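Local structure of O-methyltransferase family 2 (Planctopirus limnophila, 5I2H) at residues Ser63-Gln68 / Ala320-Thr325; Asp258-Ala263 / Val284-Ser289; Ser306-Pro311 / Leu332-Gly337. The protein probably transfers methyl groups from S-adenosyl-L-methionine to hydroxyl oxygens of small molecules, and binds the flavone apigenin. All coordinates share one frame; numbering follows the deposited sequence. Where two conformers were deposited one is given.

Overall arrangement
Contact 1 joins the dimerisation region to the methyltransferase region, while contacts 2 and 3 lie within the latter. None is fully buried: contact 2 sits farthest out, about 20 Å from the chain centre, and contact 3 holds the most exposed residues. Contacts 1 and 3 touch where Q68 OE1 meets L308 CD1 at 3.8 Å; contact 2 stays about 6 Å from contact 3 at nearest atoms. Helix 277-289, used in contact 2, starts with R277, whose guanidinium pairs with E64 of contact 1 and E334 of contact 3. In contacts 1 and 2 a cation donates to carbonyls beside a phenyl ring, with a cation-pi contact only in contact 2; in contact 3 carboxylates meet aliphatic groups.

Contact 1 of 3, residues Ser63-Gln68 / Ala320-Thr325; sequences SERATQ and ALFSLT
R65 NH1 is gripped by carbonyl oxygens at the end of helix 312-324. Its main bond across the contact runs 3.0 Å to T325 O, with an N-H...O angle of 142°; F322 O adds a weak bond from NH1 at 3.5 Å, and G327 O a further one. Arginine suits the place, since its several N-H groups can serve carbonyls at a helix C-terminus, where the helix dipole would also probably welcome positive charge. R65 runs extended through its first two torsions and bends at chi3 (64°), which brings the guanidinium obliquely against the CD1-CE1 side of the F322 ring. F322 CD1 then lies against one guanidinium face, 3.3 Å from R65 CZ, but the two planes are 44° apart, so this is no parallel stack. R65 CG meets the same ring at its edge.

The contact ties the dimerisation region, through helix 64-76, to the helix of the O-methyltransferase domain that carries L324 of the apigenin pocket. Helix 117-128 closes over it, with L126 touching both A66 and F322. A66 is small enough for the phenyl ring to approach its backbone, and its CB lies 3.8 Å from F322 CZ. S63, the N-cap of helix 64-76, accepts from A66 N through OG. D129 binds that hydroxyl and also forms a salt bridge with R65 NH2, so one carboxylate links serine and arginine. On the other helix, T325 leaves helical geometry, yet its OG1 turns back to L321 O at 2.7 Å. A water donates to F322 O and accepts weakly from R65 NH2.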
loop_
_atom_site.group_PDB
_atom_site.type_symbol
_atom_site.label_atom_id
_atom_site.label_comp_id
_atom_site.label_asym_id
_atom_site.label_seq_id
_atom_site.Cartn_x
_atom_site.Cartn_y
_atom_site.Cartn_z
ATOM N N SER A 63 6.410 -23.661 3.762
ATOM C CA SER A 63 7.736 -23.864 3.197
ATOM C C SER A 63 8.707 -22.831 3.751
ATOM O O SER A 63 8.307 -21.814 4.324
ATOM C CB SER A 63 7.694 -23.771 1.669
ATOM O OG SER A 63 7.372 -22.446 1.246
ATOM N N GLU A 64 10.001 -23.118 3.575
ATOM C CA GLU A 64 11.037 -22.147 3.907
ATOM C C GLU A 64 10.816 -20.846 3.166
ATOM O O GLU A 64 10.922 -19.765 3.755
ATOM C CB GLU A 64 12.425 -22.694 3.564
ATOM C CG GLU A 64 13.607 -21.903 4.202
ATOM C CD GLU A 64 14.275 -20.810 3.296
ATOM O OE1 GLU A 64 13.942 -20.677 2.080
ATOM O OE2 GLU A 64 15.165 -20.078 3.826
ATOM N N ARG A 65 10.504 -20.927 1.874
ATOM C CA ARG A 65 10.337 -19.703 1.099
ATOM C C ARG A 65 9.134 -18.918 1.603
ATOM O O ARG A 65 9.221 -17.700 1.822
ATOM C CB ARG A 65 10.185 -20.024 -0.395
ATOM C CG ARG A 65 10.072 -18.741 -1.264
ATOM C CD ARG A 65 10.004 -19.039 -2.764
ATOM N NE ARG A 65 8.816 -19.790 -3.121
ATOM C CZ ARG A 65 7.930 -19.401 -4.026
ATOM N NH1 ARG A 65 8.076 -18.237 -4.671
ATOM N NH2 ARG A 65 6.897 -20.193 -4.303
ATOM N N ALA A 66 7.997 -19.601 1.801
ATOM C CA ALA A 66 6.802 -18.896 2.270
ATOM C C ALA A 66 7.048 -18.276 3.633
ATOM O O ALA A 66 6.618 -17.138 3.897
ATOM C CB ALA A 66 5.604 -19.850 2.333
ATOM N N THR A 67 7.754 -18.997 4.511
ATOM C CA THR A 67 7.999 -18.435 5.838
ATOM C C THR A 67 8.923 -17.220 5.749
ATOM O O THR A 67 8.687 -16.203 6.432
ATOM C CB THR A 67 8.552 -19.501 6.787
ATOM O OG1 THR A 67 7.649 -20.619 6.820
ATOM C CG2 THR A 67 8.674 -18.938 8.206
ATOM N N GLN A 68 9.943 -17.283 4.877
ATOM C CA GLN A 68 10.855 -16.152 4.731
ATOM C C GLN A 68 10.121 -14.924 4.228
ATOM O O GLN A 68 10.343 -13.827 4.744
ATOM C CB GLN A 68 12.026 -16.449 3.789
ATOM C CG GLN A 68 13.047 -17.451 4.257
ATOM C CD GLN A 68 14.116 -16.879 5.177
ATOM O OE1 GLN A 68 13.923 -15.868 5.846
ATOM N NE2 GLN A 68 15.273 -17.537 5.192
ATOM N N ALA A 320 5.085 -9.878 -4.105
ATOM C CA ALA A 320 4.615 -9.976 -5.486
ATOM C C ALA A 320 5.374 -11.063 -6.239
ATOM O O ALA A 320 4.776 -11.863 -6.958
ATOM C CB ALA A 320 4.765 -8.640 -6.218
ATOM N N LEU A 321 6.706 -11.095 -6.093
ATOM C CA LEU A 321 7.503 -12.114 -6.785
ATOM C C LEU A 321 7.171 -13.515 -6.274
ATOM O O LEU A 321 7.097 -14.485 -7.056
ATOM C CB LEU A 321 8.993 -11.815 -6.604
ATOM C CG LEU A 321 9.482 -10.519 -7.262
ATOM C CD1 LEU A 321 10.903 -10.243 -6.812
ATOM C CD2 LEU A 321 9.376 -10.603 -8.808
ATOM N N PHE A 322 6.976 -13.645 -4.963
ATOM C CA PHE A 322 6.587 -14.933 -4.394
ATOM C C PHE A 322 5.265 -15.399 -4.981
ATOM O O PHE A 322 5.078 -16.598 -5.258
ATOM C CB PHE A 322 6.484 -14.811 -2.872
ATOM C CG PHE A 322 5.894 -16.020 -2.213
ATOM C CD1 PHE A 322 6.690 -17.120 -1.920
ATOM C CD2 PHE A 322 4.515 -16.081 -1.931
ATOM C CE1 PHE A 322 6.138 -18.257 -1.343
ATOM C CE2 PHE A 322 3.960 -17.202 -1.340
ATOM C CZ PHE A 322 4.768 -18.296 -1.042
ATOM N N SER A 323 4.342 -14.452 -5.205
ATOM C CA SER A 323 3.013 -14.797 -5.701
ATOM C C SER A 323 3.038 -15.221 -7.157
ATOM O O SER A 323 2.167 -15.985 -7.584
ATOM C CB SER A 323 2.055 -13.614 -5.554
ATOM O OG SER A 323 1.932 -13.267 -4.192
ATOM N N LEU A 324 3.998 -14.719 -7.929
ATOM C CA LEU A 324 4.005 -14.897 -9.373
ATOM C C LEU A 324 5.063 -15.861 -9.884
ATOM O O LEU A 324 4.988 -16.262 -11.057
ATOM C CB LEU A 324 4.217 -13.545 -10.059
ATOM C CG LEU A 324 3.098 -12.511 -9.882
ATOM C CD1 LEU A 324 3.572 -11.137 -10.294
ATOM C CD2 LEU A 324 1.902 -12.920 -10.716
ATOM N N THR A 325 6.055 -16.214 -9.065
ATOM C CA THR A 325 7.228 -16.944 -9.522
ATOM C C THR A 325 7.605 -17.979 -8.470
ATOM O O THR A 325 6.913 -18.133 -7.451
ATOM C CB THR A 325 8.426 -16.031 -9.775
ATOM O OG1 THR A 325 9.025 -15.679 -8.528
ATOM C CG2 THR A 325 8.042 -14.761 -10.508
HETATM O O HOH W 1 3.856 -19.022 -5.230
#

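Contact 2 of 3, residues Asp258-Ala263 / Val284-Ser289; sequences DPFPPA and VAKATS
The ammonium of K286 sits squarely over the face of F260: NZ is 3.4 Å from the ring centroid and only 6° off the normal, a textbook cation-pi contact. It belongs to the Rossmann-like methyltransferase fold, joining helix 277-289 to the loop between strands 248-252 and 265-269. NZ also donates to D258 O at 2.8 Å, where the C=O...N angle is 155°, and to M255 O. Between loop and lysine a water bridges, accepting from both F260 N and K286 NZ at 2.9 Å. Lysine is apt here because its long chain carries one charged nitrogen to both ring and carbonyls. The chain is extended from the helix until its last torsion, chi4 (-66°), folds NZ in over the phenyl.

The edge of the same ring meets the helix backbone, with F260 CE2 3.7 Å from A287 CA. Alanine has only a methyl beyond its CA, so the ring edge can come this close to the helix backbone, and A287 turns that methyl onto L297 of strand 296-301.

Further out, the phenyl is seated against L201 and V203 of strand 199-203 and packs edge-to-face with F226. D258 braces the loop by accepting from D254 N through OD2.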
loop_
_atom_site.group_PDB
_atom_site.type_symbol
_atom_site.label_atom_id
_atom_site.label_comp_id
_atom_site.label_asym_id
_atom_site.label_seq_id
_atom_site.Cartn_x
_atom_site.Cartn_y
_atom_site.Cartn_z
ATOM N N ASP A 258 20.240 -25.448 -23.047
ATOM C CA ASP A 258 20.884 -25.123 -24.306
ATOM C C ASP A 258 22.175 -24.365 -24.032
ATOM O O ASP A 258 22.247 -23.595 -23.067
ATOM C CB ASP A 258 19.959 -24.278 -25.176
ATOM C CG ASP A 258 18.750 -25.078 -25.685
ATOM O OD1 ASP A 258 18.888 -26.296 -25.917
ATOM O OD2 ASP A 258 17.646 -24.509 -25.835
ATOM N N PRO A 259 23.195 -24.542 -24.868
ATOM C CA PRO A 259 24.475 -23.869 -24.612
ATOM C C PRO A 259 24.355 -22.359 -24.759
ATOM O O PRO A 259 23.772 -21.850 -25.723
ATOM C CB PRO A 259 25.413 -24.465 -25.675
ATOM C CG PRO A 259 24.504 -25.014 -26.768
ATOM C CD PRO A 259 23.219 -25.385 -26.087
ATOM N N PHE A 260 24.934 -21.640 -23.804
ATOM C CA PHE A 260 25.037 -20.203 -23.969
ATOM C C PHE A 260 26.088 -19.911 -25.036
ATOM O O PHE A 260 27.099 -20.635 -25.138
ATOM C CB PHE A 260 25.440 -19.525 -22.664
ATOM C CG PHE A 260 24.367 -19.534 -21.578
ATOM C CD1 PHE A 260 22.997 -19.413 -21.881
ATOM C CD2 PHE A 260 24.743 -19.652 -20.225
ATOM C CE1 PHE A 260 22.044 -19.415 -20.865
ATOM C CE2 PHE A 260 23.807 -19.642 -19.195
ATOM C CZ PHE A 260 22.459 -19.525 -19.501
ATOM N N PRO A 261 25.895 -18.875 -25.834
ATOM C CA PRO A 261 26.917 -18.494 -26.823
ATOM C C PRO A 261 28.113 -17.867 -26.127
ATOM O O PRO A 261 27.992 -17.352 -24.991
ATOM C CB PRO A 261 26.187 -17.466 -27.706
ATOM C CG PRO A 261 25.194 -16.850 -26.763
ATOM C CD PRO A 261 24.731 -17.968 -25.843
ATOM N N PRO A 262 29.276 -17.882 -26.772
ATOM C CA PRO A 262 30.454 -17.228 -26.187
ATOM C C PRO A 262 30.175 -15.762 -25.914
ATOM O O PRO A 262 29.574 -15.064 -26.731
ATOM C CB PRO A 262 31.530 -17.403 -27.268
ATOM C CG PRO A 262 31.108 -18.604 -28.030
ATOM C CD PRO A 262 29.592 -18.528 -28.055
ATOM N N ALA A 263 30.631 -15.299 -24.760
ATOM C CA ALA A 263 30.405 -13.929 -24.326
ATOM C C ALA A 263 31.474 -13.524 -23.333
ATOM O O ALA A 263 32.029 -14.366 -22.623
ATOM C CB ALA A 263 29.024 -13.785 -23.680
ATOM N N VAL A 284 23.592 -19.534 -11.906
ATOM C CA VAL A 284 24.847 -18.811 -11.736
ATOM C C VAL A 284 26.022 -19.685 -12.162
ATOM O O VAL A 284 26.929 -19.231 -12.884
ATOM C CB VAL A 284 24.986 -18.337 -10.276
ATOM C CG1 VAL A 284 26.417 -17.865 -10.016
ATOM C CG2 VAL A 284 24.002 -17.170 -9.990
ATOM N N ALA A 285 25.996 -20.968 -11.773
ATOM C CA ALA A 285 27.059 -21.895 -12.172
ATOM C C ALA A 285 27.127 -22.071 -13.691
ATOM O O ALA A 285 28.217 -22.047 -14.283
ATOM C CB ALA A 285 26.850 -23.249 -11.498
ATOM N N LYS A 286 25.977 -22.274 -14.335
ATOM C CA LYS A 286 25.982 -22.510 -15.781
ATOM C C LYS A 286 26.507 -21.281 -16.520
ATOM O O LYS A 286 27.358 -21.389 -17.427
ATOM C CB LYS A 286 24.570 -22.889 -16.269
ATOM C CG LYS A 286 24.445 -23.119 -17.784
ATOM C CD LYS A 286 23.049 -23.790 -18.153
ATOM C CE LYS A 286 22.941 -24.125 -19.640
ATOM N NZ LYS A 286 22.942 -22.871 -20.465
ATOM N N ALA A 287 26.012 -20.103 -16.153
ATOM C CA ALA A 287 26.523 -18.878 -16.772
ATOM C C ALA A 287 28.032 -18.743 -16.572
ATOM O O ALA A 287 28.761 -18.417 -17.516
ATOM C CB ALA A 287 25.790 -17.660 -16.210
ATOM N N THR A 288 28.513 -18.981 -15.344
ATOM C CA THR A 288 29.941 -18.839 -15.034
ATOM C C THR A 288 30.788 -19.817 -15.837
ATOM O O THR A 288 31.917 -19.488 -16.240
ATOM C CB THR A 288 30.175 -19.085 -13.547
ATOM O OG1 THR A 288 29.490 -18.098 -12.790
ATOM C CG2 THR A 288 31.682 -18.986 -13.198
ATOM N N SER A 289 30.247 -21.012 -16.113
ATOM C CA SER A 289 31.060 -22.095 -16.661
ATOM C C SER A 289 31.663 -21.722 -18.014
ATOM O O SER A 289 32.775 -22.150 -18.339
ATOM C CB SER A 289 30.217 -23.367 -16.773
ATOM O OG SER A 289 29.247 -23.239 -17.794
HETATM O O HOH W 2 25.703 -22.846 -21.256
#

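Contact 3 of 3, residues Ser306-Pro311 / Leu332-Gly337; sequences SDLTGP and LEEYRG
The loop that follows strand 296-301 and leads to helix 312-324 lies beside the first turn of helix 332-341, in the methyltransferase domain. L308 and E334 reach for each other from opposite directions, and the L308 methyls come in over one side of the E334 carboxylate. L308 CD1 settles above E334 OE2, 3.7 Å away, and L308 CD2 above E334 OE1 at 3.8 Å. The leucine thus packs over a carboxylate whose charge is answered elsewhere, since OE2 forms salt bridges with R277 and R328, while OE1 accepts from S331 N just before the helix. Glutamate fits this early helical position because an anion there is probably stabilised by the helix dipole. E334 is extended beyond CG, which carries the group out to the loop.

Nearer the surface the contact is looser, with S306 CB 4.1 Å from E333 OE1. In the turn of the loop L308 adopts left-handed backbone angles.

L308 O accepts from T72 of helix 64-76, so the loop reaches toward the dimerisation region. On the sheet side of helix 332-341, Y335 packs on strands 296-301 and 357-362, and L332 on strands 345-351 and 357-362.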
loop_
_atom_site.group_PDB
_atom_site.type_symbol
_atom_site.label_atom_id
_atom_site.label_comp_id
_atom_site.label_asym_id
_atom_site.label_seq_id
_atom_site.Cartn_x
_atom_site.Cartn_y
_atom_site.Cartn_z
ATOM N N SER A 306 20.735 -7.415 4.855
ATOM C CA SER A 306 21.445 -8.662 5.130
ATOM C C SER A 306 20.719 -9.563 6.127
ATOM O O SER A 306 20.936 -10.775 6.113
ATOM C CB SER A 306 22.866 -8.360 5.612
ATOM O OG SER A 306 22.833 -7.616 6.818
ATOM N N ASP A 307 19.841 -9.053 6.983
ATOM C CA ASP A 307 19.115 -10.009 7.808
ATOM C C ASP A 307 17.676 -10.176 7.350
ATOM O O ASP A 307 16.842 -10.688 8.104
ATOM C CB ASP A 307 19.198 -9.656 9.293
ATOM C CG ASP A 307 18.473 -8.381 9.639
ATOM O OD1 ASP A 307 18.131 -7.629 8.701
ATOM O OD2 ASP A 307 18.273 -8.131 10.860
ATOM N N LEU A 308 17.384 -9.801 6.105
ATOM C CA LEU A 308 16.069 -10.041 5.501
ATOM C C LEU A 308 14.935 -9.474 6.356
ATOM O O LEU A 308 13.903 -10.108 6.564
ATOM C CB LEU A 308 15.853 -11.527 5.223
ATOM C CG LEU A 308 17.011 -12.259 4.538
ATOM C CD1 LEU A 308 16.615 -13.742 4.321
ATOM C CD2 LEU A 308 17.367 -11.567 3.211
ATOM N N THR A 309 15.112 -8.245 6.819
ATOM C CA THR A 309 14.089 -7.565 7.594
ATOM C C THR A 309 13.545 -6.331 6.899
ATOM O O THR A 309 12.753 -5.598 7.499
ATOM C CB THR A 309 14.634 -7.159 8.967
ATOM O OG1 THR A 309 15.795 -6.336 8.778
ATOM C CG2 THR A 309 14.994 -8.404 9.769
ATOM N N GLY A 310 13.975 -6.054 5.688
ATOM C CA GLY A 310 13.537 -4.872 4.980
ATOM C C GLY A 310 14.478 -4.664 3.803
ATOM O O GLY A 310 15.275 -5.570 3.462
ATOM N N PRO A 311 14.381 -3.499 3.146
ATOM C CA PRO A 311 13.414 -2.441 3.457
ATOM C C PRO A 311 11.997 -2.795 3.014
ATOM O O PRO A 311 11.795 -3.735 2.234
ATOM C CB PRO A 311 13.946 -1.238 2.672
ATOM C CG PRO A 311 14.740 -1.850 1.545
ATOM C CD PRO A 311 15.250 -3.172 1.999
ATOM N N LEU A 332 22.167 -9.094 -0.762
ATOM C CA LEU A 332 23.504 -9.134 -1.347
ATOM C C LEU A 332 24.275 -10.333 -0.819
ATOM O O LEU A 332 24.961 -11.021 -1.587
ATOM C CB LEU A 332 24.272 -7.844 -1.059
ATOM C CG LEU A 332 25.699 -7.721 -1.664
ATOM C CD1 LEU A 332 25.727 -7.859 -3.179
ATOM C CD2 LEU A 332 26.343 -6.400 -1.297
ATOM N N GLU A 333 24.118 -10.637 0.480
ATOM C CA GLU A 333 24.816 -11.779 1.063
ATOM C C GLU A 333 24.395 -13.080 0.381
ATOM O O GLU A 333 25.241 -13.942 0.090
ATOM C CB GLU A 333 24.558 -11.808 2.574
ATOM C CG GLU A 333 25.041 -13.029 3.293
ATOM C CD GLU A 333 24.754 -12.936 4.807
ATOM O OE1 GLU A 333 24.947 -11.845 5.403
ATOM O OE2 GLU A 333 24.310 -13.943 5.396
ATOM N N GLU A 334 23.102 -13.200 0.032
ATOM C CA GLU A 334 22.632 -14.396 -0.673
ATOM C C GLU A 334 23.219 -14.479 -2.083
ATOM O O GLU A 334 23.762 -15.520 -2.476
ATOM C CB GLU A 334 21.099 -14.428 -0.676
ATOM C CG GLU A 334 20.581 -14.738 0.747
ATOM C CD GLU A 334 19.062 -14.653 0.913
ATOM O OE1 GLU A 334 18.449 -13.722 0.326
ATOM O OE2 GLU A 334 18.512 -15.512 1.660
ATOM N N TYR A 335 23.160 -13.389 -2.852
ATOM C CA TYR A 335 23.833 -13.385 -4.156
ATOM C C TYR A 335 25.324 -13.724 -4.024
ATOM O O TYR A 335 25.853 -14.538 -4.800
ATOM C CB TYR A 335 23.640 -12.045 -4.860
ATOM C CG TYR A 335 22.227 -11.870 -5.353
ATOM C CD1 TYR A 335 21.728 -12.710 -6.357
ATOM C CD2 TYR A 335 21.385 -10.907 -4.807
ATOM C CE1 TYR A 335 20.426 -12.613 -6.803
ATOM C CE2 TYR A 335 20.063 -10.758 -5.270
ATOM C CZ TYR A 335 19.594 -11.626 -6.270
ATOM O OH TYR A 335 18.298 -11.552 -6.690
ATOM N N ARG A 336 26.004 -13.160 -3.018
ATOM C CA ARG A 336 27.435 -13.424 -2.870
ATOM C C ARG A 336 27.706 -14.882 -2.522
ATOM O O ARG A 336 28.733 -15.437 -2.937
ATOM C CB ARG A 336 28.044 -12.487 -1.826
ATOM C CG ARG A 336 28.189 -11.058 -2.317
ATOM C CD ARG A 336 29.128 -10.255 -1.440
ATOM N NE ARG A 336 30.470 -10.847 -1.503
ATOM C CZ ARG A 336 31.539 -10.415 -0.846
ATOM N NH1 ARG A 336 31.458 -9.363 -0.041
ATOM N NH2 ARG A 336 32.696 -11.056 -0.999
ATOM N N GLY A 337 26.757 -15.544 -1.862
ATOM C CA GLY A 337 26.884 -16.976 -1.636
ATOM C C GLY A 337 26.921 -17.763 -2.933
ATOM O O GLY A 337 27.786 -18.620 -3.123
#